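Side-chain contacts in DNA photolyase (PDB 4U63), which repairs cyclobutane pyrimidine dimers in DNA using light, with flavin-adenine dinucleotide as cofactor and a methenyl-folate as antenna chromophore: residues P26-F31 against R101-L106; K243-G248 against P255-L260; H452-A457 against K471-P476. One frame throughout, in Å; residues are numbered along the deposited sequence.

Interaction 1 of 3, residues P26-F31 against R101-L106. With SO4 (sulfate ion), chain O.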
loop_
_atom_site.group_PDB
_atom_site.type_symbol
_atom_site.label_atom_id
_atom_site.label_comp_id
_atom_site.label_asym_id
_atom_site.label_seq_id
_atom_site.Cartn_x
_atom_site.Cartn_y
_atom_site.Cartn_z
ATOM N N PRO A 26 -21.058 27.741 -2.778
ATOM C CA PRO A 26 -19.887 26.933 -2.468
ATOM C C PRO A 26 -19.875 25.557 -3.133
ATOM O O PRO A 26 -20.888 25.098 -3.712
ATOM C CB PRO A 26 -19.959 26.768 -0.939
ATOM C CG PRO A 26 -20.802 27.900 -0.470
ATOM C CD PRO A 26 -21.803 28.120 -1.560
ATOM N N VAL A 27 -18.718 24.921 -3.033
ATOM C CA VAL A 27 -18.499 23.558 -3.497
ATOM C C VAL A 27 -17.731 22.803 -2.410
ATOM O O VAL A 27 -16.729 23.309 -1.868
ATOM C CB VAL A 27 -17.740 23.523 -4.853
ATOM C CG1 VAL A 27 -16.501 24.421 -4.836
ATOM C CG2 VAL A 27 -17.358 22.092 -5.231
ATOM N N ILE A 28 -18.205 21.601 -2.091
ATOM C CA ILE A 28 -17.550 20.743 -1.120
ATOM C C ILE A 28 -16.618 19.769 -1.831
ATOM O O ILE A 28 -17.009 19.129 -2.808
ATOM C CB ILE A 28 -18.588 19.961 -0.286
ATOM C CG1 ILE A 28 -19.414 20.949 0.553
ATOM C CG2 ILE A 28 -17.913 18.931 0.611
ATOM C CD1 ILE A 28 -20.728 20.398 1.020
ATOM N N VAL A 29 -15.388 19.671 -1.335
ATOM C CA VAL A 29 -14.419 18.701 -1.823
ATOM C C VAL A 29 -14.205 17.684 -0.724
ATOM O O VAL A 29 -13.630 18.005 0.316
ATOM C CB VAL A 29 -13.055 19.337 -2.181
ATOM C CG1 VAL A 29 -12.105 18.271 -2.718
ATOM C CG2 VAL A 29 -13.231 20.450 -3.195
ATOM N N TRP A 30 -14.654 16.458 -0.959
ATOM C CA TRP A 30 -14.530 15.389 0.031
ATOM C C TRP A 30 -13.267 14.567 -0.250
ATOM O O TRP A 30 -13.211 13.856 -1.247
ATOM C CB TRP A 30 -15.803 14.518 0.021
ATOM C CG TRP A 30 -15.749 13.328 0.940
ATOM C CD1 TRP A 30 -14.948 13.168 2.049
ATOM C CD2 TRP A 30 -16.533 12.137 0.839
ATOM N NE1 TRP A 30 -15.185 11.957 2.622
ATOM C CE2 TRP A 30 -16.150 11.298 1.905
ATOM C CE3 TRP A 30 -17.517 11.691 -0.058
ATOM C CZ2 TRP A 30 -16.718 10.033 2.108
ATOM C CZ3 TRP A 30 -18.082 10.422 0.141
ATOM C CH2 TRP A 30 -17.682 9.615 1.221
ATOM N N PHE A 31 -12.264 14.712 0.632
ATOM C CA PHE A 31 -11.000 13.964 0.595
ATOM C C PHE A 31 -11.129 12.608 1.291
ATOM O O PHE A 31 -11.740 12.509 2.365
ATOM C CB PHE A 31 -9.885 14.741 1.316
ATOM C CG PHE A 31 -9.304 15.881 0.527
ATOM C CD1 PHE A 31 -9.881 17.143 0.571
ATOM C CD2 PHE A 31 -8.162 15.699 -0.242
ATOM C CE1 PHE A 31 -9.329 18.198 -0.151
ATOM C CE2 PHE A 31 -7.612 16.742 -0.959
ATOM C CZ PHE A 31 -8.190 17.999 -0.911
ATOM N N ARG A 101 -25.103 12.081 6.155
ATOM C CA ARG A 101 -25.554 13.041 7.168
ATOM C C ARG A 101 -24.583 14.229 7.264
ATOM O O ARG A 101 -25.011 15.383 7.310
ATOM C CB ARG A 101 -25.711 12.334 8.526
ATOM C CG ARG A 101 -26.562 13.059 9.562
ATOM C CD ARG A 101 -25.770 14.053 10.394
ATOM N NE ARG A 101 -24.622 13.434 11.069
ATOM C CZ ARG A 101 -23.529 14.081 11.489
ATOM N NH1 ARG A 101 -23.388 15.401 11.312
ATOM N NH2 ARG A 101 -22.555 13.400 12.087
ATOM N N ILE A 102 -23.285 13.943 7.277
ATOM C CA ILE A 102 -22.264 15.004 7.359
ATOM C C ILE A 102 -22.316 15.916 6.134
ATOM O O ILE A 102 -22.290 17.145 6.261
ATOM C CB ILE A 102 -20.849 14.410 7.542
ATOM C CG1 ILE A 102 -20.703 13.882 8.966
ATOM C CG2 ILE A 102 -19.760 15.440 7.258
ATOM C CD1 ILE A 102 -19.612 12.855 9.112
ATOM N N LEU A 103 -22.388 15.312 4.954
ATOM C CA LEU A 103 -22.428 16.089 3.717
ATOM C C LEU A 103 -23.698 16.934 3.620
ATOM O O LEU A 103 -23.633 18.097 3.252
ATOM C CB LEU A 103 -22.258 15.186 2.499
ATOM C CG LEU A 103 -20.856 14.587 2.331
ATOM C CD1 LEU A 103 -20.873 13.527 1.252
ATOM C CD2 LEU A 103 -19.804 15.649 2.003
ATOM N N ARG A 104 -24.846 16.353 3.968
ATOM C CA ARG A 104 -26.105 17.107 3.979
ATOM C C ARG A 104 -26.065 18.288 4.948
ATOM O O ARG A 104 -26.561 19.369 4.632
ATOM C CB ARG A 104 -27.282 16.195 4.315
ATOM C CG ARG A 104 -27.706 15.305 3.172
ATOM C CD ARG A 104 -28.855 14.416 3.608
ATOM N NE ARG A 104 -29.254 13.456 2.578
ATOM C CZ ARG A 104 -30.000 13.746 1.508
ATOM N NH1 ARG A 104 -30.443 14.985 1.292
ATOM N NH2 ARG A 104 -30.308 12.782 0.639
ATOM N N ASP A 105 -25.473 18.074 6.123
ATOM C CA ASP A 105 -25.323 19.141 7.106
ATOM C C ASP A 105 -24.394 20.250 6.588
ATOM O O ASP A 105 -24.708 21.430 6.744
ATOM C CB ASP A 105 -24.823 18.587 8.442
ATOM C CG ASP A 105 -25.882 17.767 9.180
ATOM O OD1 ASP A 105 -26.992 17.527 8.636
ATOM O OD2 ASP A 105 -25.598 17.354 10.325
ATOM N N LEU A 106 -23.272 19.878 5.968
ATOM C CA LEU A 106 -22.364 20.871 5.349
ATOM C C LEU A 106 -23.044 21.646 4.225
ATOM O O LEU A 106 -22.886 22.859 4.115
ATOM C CB LEU A 106 -21.090 20.215 4.805
ATOM C CG LEU A 106 -20.027 19.850 5.836
ATOM C CD1 LEU A 106 -18.946 18.993 5.194
ATOM C CD2 LEU A 106 -19.411 21.097 6.456
HETATM S S SO4 O . -24.110 9.857 12.666
HETATM O O1 SO4 O . -25.360 9.718 11.887
HETATM O O2 SO4 O . -24.424 10.264 14.053
HETATM O O3 SO4 O . -23.398 8.563 12.694
HETATM O O4 SO4 O . -23.245 10.865 12.023
#
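Ile28 divides its two branches between Leu103 and Leu106, and this split defines the tight part of the contact. With chi1 at -65°, Ile28 CG2 lies anti to the backbone N and meets Leu103 CD2 at 4.0 Å, while CG1 carries Ile28 CD1 on to Leu106 CB at 3.8 Å. One strand position on from Val29, whose side chain points to the other side of the sheet, Trp30 brings CE3 to 4.0 Å from Leu103 CD1; the two side chains cross at about a right angle, and the leucine touches the indole with CD1 and Ile28 with CD2. All four residues are buried and purely apolar where they meet, and Leu132 of helix 123-138 touches both Trp30 and Leu103.

On the outer side of helix 99-110, Arg101 and Asp105 are exposed to solvent. Arg101 bends at chi2 and chi3, with Ile102 CG1 under the rim of one guanidinium face, and spends its donors away from the strand: Arg101 NH1 gives Asp105 OD2 a salt bridge of 3.1 Å, nearly straight at 165°. Arg101 NH2 and NE both donate to O4 of a sulfate ion, probably from the crystallisation liquor, the NH2 bond being 2.6 Å long.

Strand 27-31 and helix 101-106 run nearly antiparallel (155°), their axes 10.4 Å apart. This geometry, with a crossover helix between strands 93-96 and 114-118 packed on the central strand of a five-stranded parallel sheet, is that of the Rossmann-like alpha/beta domain of photolyases.

Interaction 2 of 3, residues K243-G248 against P255-L260; sequences KGYEEG and PATSLL. With FAD (flavin-adenine dinucleotide), chain C.
The pyrophosphate end of the FAD pocket is built here from the short helix 245-248 and the loop that follows, with Tyr245 set against Ala256 and Thr257. The phenol ring meets the loop edge-on: Tyr245 CD1 lies 3.2 Å from Ala256 O, near the ring plane, and CE1 has Thr257 CA at the same edge. A chi1 of 174° holds the ring anti to the backbone N, and Tyr245 OH reaches the diphosphate and donates to FAD O1A at 2.6 Å. At the end of the helix, Ala256 CB packs on the backbone of Gly248, 3.6 Å from its C atom.

The loop supplies the rest of the grip. Thr257 OG1 donates to FAD O1P over 2.7 Å, and Leu259 N adds a second bond to that oxygen at 2.8 Å. FAD O2A is likewise held twice, by Ser258 OG at 2.6 Å and by Ser258 N (156° at the hydrogen). The serine hydroxyl is itself fixed, since Ser258 OG accepts from Leu260 N at 3.2 Å in an ST turn. Phe293 of helix 287-309 packs edge-to-face with Tyr245.

Five donors thus converge on three phosphate oxygens, none of them a charged group; neutral hydroxyls and backbone N-H groups probably help to disperse the phosphates' negative charge.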
loop_
_atom_site.group_PDB
_atom_site.type_symbol
_atom_site.label_atom_id
_atom_site.label_comp_id
_atom_site.label_asym_id
_atom_site.label_seq_id
_atom_site.Cartn_x
_atom_site.Cartn_y
_atom_site.Cartn_z
ATOM N N LYS A 243 18.579 4.870 -11.194
ATOM C CA LYS A 243 19.775 4.340 -11.818
ATOM C C LYS A 243 20.194 3.040 -11.128
ATOM O O LYS A 243 20.556 3.033 -9.934
ATOM C CB LYS A 243 20.935 5.340 -11.778
ATOM C CG LYS A 243 22.095 4.884 -12.650
ATOM C CD LYS A 243 23.244 5.860 -12.645
ATOM C CE LYS A 243 24.429 5.353 -13.463
ATOM N NZ LYS A 243 25.306 6.451 -13.939
ATOM N N GLY A 244 20.161 1.954 -11.893
ATOM C CA GLY A 244 20.492 0.616 -11.394
ATOM C C GLY A 244 19.325 -0.098 -10.721
ATOM O O GLY A 244 19.509 -1.168 -10.129
ATOM N N TYR A 245 18.127 0.481 -10.833
ATOM C CA TYR A 245 16.919 -0.071 -10.216
ATOM C C TYR A 245 16.666 -1.531 -10.615
ATOM O O TYR A 245 16.382 -2.368 -9.764
ATOM C CB TYR A 245 15.696 0.788 -10.581
ATOM C CG TYR A 245 14.397 0.220 -10.101
ATOM C CD1 TYR A 245 14.061 0.263 -8.759
ATOM C CD2 TYR A 245 13.500 -0.378 -10.988
ATOM C CE1 TYR A 245 12.861 -0.268 -8.305
ATOM C CE2 TYR A 245 12.306 -0.906 -10.547
ATOM C CZ TYR A 245 11.994 -0.843 -9.206
ATOM O OH TYR A 245 10.829 -1.359 -8.757
ATOM N N GLU A 246 16.767 -1.831 -11.905
ATOM C CA GLU A 246 16.446 -3.177 -12.383
ATOM C C GLU A 246 17.311 -4.238 -11.714
ATOM O O GLU A 246 16.797 -5.267 -11.263
ATOM C CB GLU A 246 16.571 -3.294 -13.903
ATOM C CG GLU A 246 16.186 -4.690 -14.387
ATOM C CD GLU A 246 16.022 -4.782 -15.875
ATOM O OE1 GLU A 246 17.013 -4.530 -16.578
ATOM O OE2 GLU A 246 14.908 -5.135 -16.334
ATOM N N GLU A 247 18.614 -3.981 -11.655
ATOM C CA GLU A 247 19.565 -4.912 -11.049
ATOM C C GLU A 247 19.504 -4.901 -9.514
ATOM O O GLU A 247 19.699 -5.927 -8.890
ATOM C CB GLU A 247 20.999 -4.592 -11.499
ATOM C CG GLU A 247 21.943 -5.795 -11.483
ATOM C CD GLU A 247 21.764 -6.721 -12.690
ATOM O OE1 GLU A 247 20.809 -6.528 -13.483
ATOM O OE2 GLU A 247 22.585 -7.649 -12.848
ATOM N N GLY A 248 19.240 -3.741 -8.921
ATOM C CA GLY A 248 19.312 -3.592 -7.469
ATOM C C GLY A 248 18.093 -3.983 -6.659
ATOM O O GLY A 248 18.217 -4.300 -5.476
ATOM N N PRO A 255 19.386 -0.183 -0.703
ATOM C CA PRO A 255 18.298 0.791 -0.752
ATOM C C PRO A 255 18.008 1.213 -2.201
ATOM O O PRO A 255 18.168 2.367 -2.558
ATOM C CB PRO A 255 18.836 1.947 0.097
ATOM C CG PRO A 255 20.308 1.893 -0.102
ATOM C CD PRO A 255 20.658 0.437 -0.271
ATOM N N ALA A 256 17.543 0.268 -3.017
ATOM C CA ALA A 256 17.461 0.477 -4.465
ATOM C C ALA A 256 16.069 0.795 -5.013
ATOM O O ALA A 256 15.934 1.028 -6.219
ATOM C CB ALA A 256 18.031 -0.742 -5.172
ATOM N N THR A 257 15.049 0.807 -4.149
ATOM C CA THR A 257 13.669 1.030 -4.564
ATOM C C THR A 257 13.195 2.450 -4.214
ATOM O O THR A 257 13.882 3.192 -3.502
ATOM C CB THR A 257 12.736 -0.045 -3.954
ATOM O OG1 THR A 257 12.566 0.172 -2.549
ATOM C CG2 THR A 257 13.312 -1.460 -4.186
ATOM N N SER A 258 12.023 2.825 -4.720
ATOM C CA SER A 258 11.532 4.213 -4.568
ATOM C C SER A 258 10.963 4.581 -3.195
ATOM O O SER A 258 10.961 5.742 -2.825
ATOM C CB SER A 258 10.468 4.502 -5.614
ATOM O OG SER A 258 9.246 3.837 -5.304
ATOM N N LEU A 259 10.443 3.590 -2.469
ATOM C CA LEU A 259 9.729 3.811 -1.194
ATOM C C LEU A 259 8.507 4.749 -1.385
ATOM O O LEU A 259 8.115 5.487 -0.498
ATOM C CB LEU A 259 10.686 4.312 -0.096
ATOM C CG LEU A 259 11.865 3.397 0.271
ATOM C CD1 LEU A 259 12.671 4.039 1.388
ATOM C CD2 LEU A 259 11.419 2.000 0.675
ATOM N N LEU A 260 7.894 4.680 -2.565
ATOM C CA LEU A 260 6.718 5.476 -2.852
ATOM C C LEU A 260 5.420 4.799 -2.391
ATOM O O LEU A 260 4.368 5.453 -2.351
ATOM C CB LEU A 260 6.639 5.768 -4.351
ATOM C CG LEU A 260 7.601 6.863 -4.832
ATOM C CD1 LEU A 260 7.651 6.860 -6.356
ATOM C CD2 LEU A 260 7.195 8.241 -4.314
HETATM P PA FAD C . 9.206 0.050 -5.956
HETATM O O1A FAD C . 10.054 -1.122 -6.330
HETATM O O2A FAD C . 9.830 1.405 -5.914
HETATM O O5B FAD C . 7.927 0.009 -6.924
HETATM C C5B FAD C . 7.185 1.187 -7.259
HETATM C C4B FAD C . 5.702 1.026 -6.960
HETATM O O4B FAD C . 5.136 -0.049 -7.707
HETATM C C3B FAD C . 5.408 0.705 -5.513
HETATM O O3B FAD C . 5.456 1.873 -4.678
HETATM C C2B FAD C . 4.038 0.069 -5.610
HETATM O O2B FAD C . 3.004 1.053 -5.684
HETATM C C1B FAD C . 4.107 -0.672 -6.922
HETATM N N9A FAD C . 4.462 -2.103 -6.788
HETATM C C8A FAD C . 5.704 -2.618 -6.831
HETATM N N7A FAD C . 5.681 -3.961 -6.711
HETATM C C5A FAD C . 4.387 -4.333 -6.608
HETATM C C6A FAD C . 3.679 -5.606 -6.448
HETATM N N6A FAD C . 4.368 -6.762 -6.387
HETATM N N1A FAD C . 2.330 -5.557 -6.363
HETATM C C2A FAD C . 1.647 -4.390 -6.414
HETATM N N3A FAD C . 2.246 -3.190 -6.562
HETATM C C4A FAD C . 3.588 -3.108 -6.658
HETATM N N1 FAD C . 2.249 -3.241 -2.090
HETATM C C2 FAD C . 1.461 -2.242 -1.634
HETATM O O2 FAD C . 1.545 -1.137 -2.216
HETATM N N3 FAD C . 0.608 -2.418 -0.594
HETATM C C4 FAD C . 0.491 -3.607 0.050
HETATM O O4 FAD C . -0.313 -3.769 1.004
HETATM C C4X FAD C . 1.331 -4.739 -0.390
HETATM N N5 FAD C . 1.307 -5.966 0.208
HETATM C C5X FAD C . 2.086 -6.987 -0.255
HETATM C C6 FAD C . 2.042 -8.245 0.333
HETATM C C7 FAD C . 2.845 -9.294 -0.124
HETATM C C7M FAD C . 2.784 -10.655 0.530
HETATM C C8 FAD C . 3.772 -9.069 -1.256
HETATM C C8M FAD C . 4.660 -10.167 -1.797
HETATM C C9 FAD C . 3.822 -7.831 -1.839
HETATM C C9A FAD C . 3.024 -6.770 -1.402
HETATM N N10 FAD C . 3.088 -5.482 -2.011
HETATM C C10 FAD C . 2.247 -4.466 -1.527
HETATM C "C1'" FAD C . 3.932 -5.209 -3.181
HETATM C "C2'" FAD C . 5.340 -4.687 -2.996
HETATM O "O2'" FAD C . 6.058 -5.563 -2.119
HETATM C "C3'" FAD C . 5.362 -3.257 -2.494
HETATM O "O3'" FAD C . 4.590 -2.410 -3.340
HETATM C "C4'" FAD C . 6.810 -2.769 -2.453
HETATM O "O4'" FAD C . 7.514 -3.482 -1.440
HETATM C "C5'" FAD C . 6.833 -1.282 -2.160
HETATM O "O5'" FAD C . 8.172 -0.769 -2.102
HETATM P P FAD C . 8.589 0.408 -3.113
HETATM O O1P FAD C . 9.986 0.812 -2.796
HETATM O O2P FAD C . 7.568 1.510 -3.082
HETATM O O3P FAD C . 8.521 -0.338 -4.535
#

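Interaction 3 of 3, residues H452-A457 against K471-P476; sequences HKPFEA and KTYPLP
Lys453 NZ is gripped by Glu427 OE2 in a salt bridge and by the backbone O of Lys449, while further back along the same side chain Lys453 CB lies over one face of the Phe455 ring, with Pro476 over the other. CB of Lys453 sits 4.0 Å from the Phe455 ring plane, toward its rim. Opposite it, Pro476 CG makes a CH-pi contact, 3.5 Å from the Phe455 ring centroid and 24° off the normal; how tight this is remains doubtful, because the model sets one of its carbon pairs too close. A chi1 of 53° puts CG of Phe455 between the backbone N and the carbonyl carbon, turning the ring to the proline. Leu475 CD2 only grazes Phe455 CB, at 4.4 Å.

The second touch is deeper. Pro454 CG approaches Tyr473 CE2 at 3.9 Å, the two side chains crossing at about a right angle, and Pro474 CD lies over one face of the Tyr473 ring toward its rim, 3.3 Å above the plane.

This is apolar loop packing within the FAD-binding region: the segments flank helix 459-465 on its two sides in sequence, Pro454 and Tyr473 both touch Pro345 of helix 345-357, and Phe455 rests on Ile423 of helix 422-429.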
loop_
_atom_site.group_PDB
_atom_site.type_symbol
_atom_site.label_atom_id
_atom_site.label_comp_id
_atom_site.label_asym_id
_atom_site.label_seq_id
_atom_site.Cartn_x
_atom_site.Cartn_y
_atom_site.Cartn_z
ATOM N N HIS A 452 22.786 -17.334 7.271
ATOM C CA HIS A 452 21.408 -17.739 6.920
ATOM C C HIS A 452 20.990 -19.088 7.481
ATOM O O HIS A 452 19.833 -19.480 7.340
ATOM C CB HIS A 452 21.227 -17.733 5.403
ATOM C CG HIS A 452 21.256 -16.361 4.826
ATOM N ND1 HIS A 452 20.221 -15.468 4.999
ATOM C CD2 HIS A 452 22.200 -15.715 4.104
ATOM C CE1 HIS A 452 20.523 -14.334 4.395
ATOM N NE2 HIS A 452 21.720 -14.456 3.849
ATOM N N LYS A 453 21.932 -19.791 8.107
ATOM C CA LYS A 453 21.678 -21.094 8.703
ATOM C C LYS A 453 22.534 -21.272 9.967
ATOM O O LYS A 453 23.381 -22.158 10.025
ATOM C CB LYS A 453 21.935 -22.210 7.671
ATOM C CG LYS A 453 23.277 -22.140 6.932
ATOM C CD LYS A 453 23.278 -23.078 5.734
ATOM C CE LYS A 453 24.677 -23.331 5.193
ATOM N NZ LYS A 453 25.290 -22.107 4.612
ATOM N N PRO A 454 22.303 -20.426 10.995
ATOM C CA PRO A 454 23.117 -20.512 12.219
ATOM C C PRO A 454 23.019 -21.882 12.916
ATOM O O PRO A 454 23.949 -22.295 13.609
ATOM C CB PRO A 454 22.556 -19.391 13.106
ATOM C CG PRO A 454 21.204 -19.082 12.565
ATOM C CD PRO A 454 21.242 -19.403 11.104
ATOM N N PHE A 455 21.901 -22.568 12.707
ATOM C CA PHE A 455 21.664 -23.926 13.237
ATOM C C PHE A 455 22.527 -25.035 12.608
ATOM O O PHE A 455 22.573 -26.134 13.139
ATOM C CB PHE A 455 20.176 -24.302 13.112
ATOM C CG PHE A 455 19.618 -24.127 11.729
ATOM C CD1 PHE A 455 19.695 -25.150 10.796
ATOM C CD2 PHE A 455 19.019 -22.926 11.355
ATOM C CE1 PHE A 455 19.180 -24.980 9.523
ATOM C CE2 PHE A 455 18.505 -22.750 10.089
ATOM C CZ PHE A 455 18.588 -23.777 9.172
ATOM N N GLU A 456 23.183 -24.749 11.480
ATOM C CA GLU A 456 24.138 -25.683 10.871
ATOM C C GLU A 456 25.586 -25.392 11.280
ATOM O O GLU A 456 26.485 -26.190 10.989
ATOM C CB GLU A 456 24.017 -25.662 9.343
ATOM C CG GLU A 456 22.755 -26.339 8.835
ATOM C CD GLU A 456 22.716 -26.500 7.326
ATOM O OE1 GLU A 456 23.775 -26.414 6.662
ATOM O OE2 GLU A 456 21.610 -26.726 6.799
ATOM N N ALA A 457 25.812 -24.262 11.953
ATOM C CA ALA A 457 27.157 -23.857 12.359
ATOM C C ALA A 457 27.683 -24.743 13.494
ATOM O O ALA A 457 26.890 -25.278 14.276
ATOM C CB ALA A 457 27.158 -22.394 12.782
ATOM N N LYS A 471 18.641 -19.035 23.048
ATOM C CA LYS A 471 18.724 -17.910 24.000
ATOM C C LYS A 471 18.881 -16.606 23.230
ATOM O O LYS A 471 17.984 -15.765 23.211
ATOM C CB LYS A 471 19.916 -18.091 24.949
ATOM N N THR A 472 20.034 -16.469 22.590
ATOM C CA THR A 472 20.380 -15.329 21.741
ATOM C C THR A 472 19.510 -15.237 20.493
ATOM O O THR A 472 19.103 -14.145 20.079
ATOM C CB THR A 472 21.839 -15.494 21.275
ATOM O OG1 THR A 472 22.671 -15.682 22.421
ATOM C CG2 THR A 472 22.328 -14.302 20.481
ATOM N N TYR A 473 19.261 -16.396 19.890
ATOM C CA TYR A 473 18.488 -16.512 18.660
ATOM C C TYR A 473 17.833 -17.907 18.640
ATOM O O TYR A 473 18.459 -18.879 19.055
ATOM C CB TYR A 473 19.399 -16.286 17.442
ATOM C CG TYR A 473 18.653 -16.300 16.131
ATOM C CD1 TYR A 473 17.843 -15.233 15.770
ATOM C CD2 TYR A 473 18.748 -17.386 15.258
ATOM C CE1 TYR A 473 17.138 -15.234 14.579
ATOM C CE2 TYR A 473 18.047 -17.400 14.053
ATOM C CZ TYR A 473 17.247 -16.320 13.721
ATOM O OH TYR A 473 16.542 -16.304 12.553
ATOM N N PRO A 474 16.567 -18.013 18.181
ATOM C CA PRO A 474 15.908 -19.324 18.294
ATOM C C PRO A 474 16.374 -20.353 17.271
ATOM O O PRO A 474 16.898 -19.990 16.225
ATOM C CB PRO A 474 14.422 -18.994 18.086
ATOM C CG PRO A 474 14.414 -17.731 17.317
ATOM C CD PRO A 474 15.644 -16.971 17.703
ATOM N N LEU A 475 16.192 -21.633 17.600
ATOM C CA LEU A 475 16.376 -22.714 16.637
ATOM C C LEU A 475 15.228 -22.658 15.651
ATOM O O LEU A 475 14.185 -22.073 15.964
ATOM C CB LEU A 475 16.374 -24.080 17.323
ATOM C CG LEU A 475 17.602 -24.446 18.147
ATOM C CD1 LEU A 475 17.318 -25.688 18.966
ATOM C CD2 LEU A 475 18.798 -24.670 17.244
ATOM N N PRO A 476 15.397 -23.271 14.459
ATOM C CA PRO A 476 14.298 -23.275 13.498
ATOM C C PRO A 476 13.052 -23.856 14.116
ATOM O O PRO A 476 13.111 -24.913 14.745
ATOM C CB PRO A 476 14.809 -24.179 12.376
ATOM C CG PRO A 476 16.271 -24.054 12.460
ATOM C CD PRO A 476 16.574 -23.975 13.927
#

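The three contacts share no segment and follow one another along the chain. Interaction 1 is wholly buried, joining a sheet strand to a covering helix through aliphatic and indole carbons, with its charges turned outward. Interactions 2 and 3 are only partly buried; interaction 2 sets a short helix against the loop after it, whereas interaction 3 joins two loops. Interaction 2 belongs to a cofactor site: its segments meet through carbon contacts and a ring edge, while its hydrogen bonds go largely to FAD. Interaction 3 is proline and aromatic packing, its centre about 31 Å from that of interaction 2 and farther from the chain centre. Interactions 1 and 3 lie on opposite sides of that centre, about 57 Å apart between their own centres.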